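Side-chain contact in TRAP dicarboxylate transporter, DctP subunit (Anaerococcus prevoti, PDB 4N91), which binds D-glucuronate in both anomeric forms as an extracytoplasmic solute-binding protein, probably delivering it to a TRAP transporter: residues G48-A51 with F52-Y55. Numbering follows the deposited sequence.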
ATOM      1  N   GLY A  48      -2.439   7.671 -12.511  1.00 15.59           N
ATOM      2  CA  GLY A  48      -2.151   8.853 -11.713  1.00 15.46           C
ATOM      3  C   GLY A  48      -0.778   9.442 -12.014  1.00 17.35           C
ATOM      4  O   GLY A  48      -0.592  10.668 -12.110  1.00 16.11           O
ATOM      5  N   LEU A  49       0.215   8.580 -12.147  1.00 14.28           N
ATOM      6  CA  LEU A  49       1.562   9.086 -12.406  1.00 16.29           C
ATOM      7  C   LEU A  49       1.689   9.690 -13.803  1.00 18.51           C
ATOM      8  O   LEU A  49       2.435  10.657 -13.999  1.00 19.89           O
ATOM      9  CB  LEU A  49       2.614   8.009 -12.139  1.00 15.54           C
ATOM     10  CG  LEU A  49       2.841   7.635 -10.673  1.00 15.93           C
ATOM     11  CD1 LEU A  49       3.647   6.372 -10.539  1.00 15.59           C
ATOM     12  CD2 LEU A  49       3.523   8.781  -9.935  1.00 17.71           C
ATOM     13  N   LEU A  50       0.952   9.160 -14.773  1.00 16.89           N
ATOM     14  CA  LEU A  50       0.923   9.759 -16.098  1.00 17.94           C
ATOM     15  C   LEU A  50       0.300  11.163 -15.995  1.00 20.29           C
ATOM     16  O   LEU A  50       0.725  12.098 -16.678  1.00 20.76           O
ATOM     17  CB  LEU A  50       0.132   8.906 -17.084  1.00 20.94           C
ATOM     18  CG  LEU A  50       0.805   7.603 -17.544  1.00 24.13           C
ATOM     19  CD1 LEU A  50      -0.096   6.892 -18.537  1.00 22.91           C
ATOM     20  CD2 LEU A  50       2.173   7.883 -18.148  1.00 25.21           C
ATOM     21  N   ALA A  51      -0.706  11.313 -15.144  1.00 19.46           N
ATOM     22  CA  ALA A  51      -1.327  12.642 -14.946  1.00 18.40           C
ATOM     23  C   ALA A  51      -0.337  13.616 -14.281  1.00 17.25           C
ATOM     24  O   ALA A  51      -0.227  14.790 -14.653  1.00 19.25           O
ATOM     25  CB  ALA A  51      -2.587  12.509 -14.134  1.00 17.15           C
ATOM     26  N   PHE A  52       0.397  13.112 -13.301  1.00 19.16           N
ATOM     27  CA  PHE A  52       1.504  13.848 -12.688  1.00 18.45           C
ATOM     28  C   PHE A  52       2.502  14.340 -13.740  1.00 19.15           C
ATOM     29  O   PHE A  52       2.863  15.535 -13.771  1.00 18.37           O
ATOM     30  CB  PHE A  52       2.193  12.934 -11.668  1.00 18.54           C
ATOM     31  CG  PHE A  52       3.524  13.448 -11.166  1.00 18.86           C
ATOM     32  CD1 PHE A  52       3.586  14.482 -10.253  1.00 21.42           C
ATOM     33  CD2 PHE A  52       4.709  12.872 -11.598  1.00 19.15           C
ATOM     34  CE1 PHE A  52       4.820  14.960  -9.782  1.00 18.25           C
ATOM     35  CE2 PHE A  52       5.943  13.340 -11.123  1.00 19.83           C
ATOM     36  CZ  PHE A  52       5.992  14.385 -10.226  1.00 21.25           C
ATOM     37  N   GLU A  53       2.940  13.423 -14.605  1.00 19.10           N
ATOM     38  CA  GLU A  53       3.907  13.751 -15.639  1.00 20.55           C
ATOM     39  C   GLU A  53       3.365  14.835 -16.555  1.00 23.27           C
ATOM     40  O   GLU A  53       4.052  15.812 -16.874  1.00 24.01           O
ATOM     41  CB  GLU A  53       4.248  12.517 -16.453  1.00 23.88           C
ATOM     42  CG  GLU A  53       5.076  12.803 -17.686  1.00 26.24           C
ATOM     43  CD  GLU A  53       5.485  11.543 -18.400  1.00 32.08           C
ATOM     44  OE1 GLU A  53       5.206  10.452 -17.865  1.00 33.38           O
ATOM     45  OE2 GLU A  53       6.089  11.642 -19.490  1.00 30.78           O
ATOM     46  N   GLU A  54       2.121  14.673 -16.981  1.00 22.34           N
ATOM     47  CA  GLU A  54       1.540  15.634 -17.897  1.00 21.66           C
ATOM     48  C   GLU A  54       1.377  17.007 -17.220  1.00 22.86           C
ATOM     49  O   GLU A  54       1.650  18.058 -17.819  1.00 24.73           O
ATOM     50  CB  GLU A  54       0.196  15.125 -18.394  1.00 24.27           C
ATOM     51  CG  GLU A  54      -0.404  16.027 -19.479  1.00 38.98           C
ATOM     52  CD  GLU A  54      -1.733  15.520 -19.992  1.00 48.77           C
ATOM     53  OE1 GLU A  54      -2.227  14.510 -19.440  1.00 52.46           O
ATOM     54  OE2 GLU A  54      -2.282  16.128 -20.942  1.00 50.57           O
ATOM     55  N   TYR A  55       0.933  17.007 -15.971  1.00 20.14           N
ATOM     56  CA  TYR A  55       0.757  18.253 -15.251  1.00 21.08           C
ATOM     57  C   TYR A  55       2.075  19.009 -15.164  1.00 23.87           C
ATOM     58  O   TYR A  55       2.146  20.201 -15.485  1.00 24.98           O
ATOM     59  CB  TYR A  55       0.196  18.028 -13.849  1.00 20.18           C
ATOM     60  CG  TYR A  55       0.053  19.321 -13.094  1.00 20.58           C
ATOM     61  CD1 TYR A  55      -1.074  20.121 -13.268  1.00 26.23           C
ATOM     62  CD2 TYR A  55       1.046  19.770 -12.239  1.00 22.55           C
ATOM     63  CE1 TYR A  55      -1.204  21.315 -12.597  1.00 26.42           C
ATOM     64  CE2 TYR A  55       0.926  20.971 -11.565  1.00 26.00           C
ATOM     65  CZ  TYR A  55      -0.203  21.740 -11.751  1.00 29.79           C
ATOM     66  OH  TYR A  55      -0.328  22.947 -11.092  1.00 33.21           O
TER
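Leu50 and Glu53, one helical turn apart, come side by side through different first torsions: Leu50 sets CG anti to its carbonyl carbon (chi1 -73°), Glu53 sets CG anti to its backbone N (chi1 171°) and stays extended beyond it. The two side chains point the same way, and Leu50 CD2 rests 4.0 Å from Glu53 OE1, a loose van der Waals touch of a methyl on a carboxylate oxygen. Leu49 O lies at the edge of the Phe52 ring, in its plane, 4.0 Å from Phe52 CD2; Phe52 CB lies closer to Leu49 O, at 3.3 Å. The backbone carries the i to i+4 bonds of a regular alpha-helix, from Phe52 N to Gly48 O (2.9 Å) through to Tyr55 N to Ala51 O (2.8 Å). All of this belongs to helix 44-60, the crossover of the beta-alpha-beta unit with strands 31-36 and 64-69. Tyr55 OH hydrogen-bonds Glu264 OE1 of helix 256-290, and the Phe52 ring meets that of Phe266, on the same helix as Glu264, nearly parallel. Leu49, Phe52 and Glu53 touch strand 64-69, so the helix packs against both this edge strand and helix 256-290.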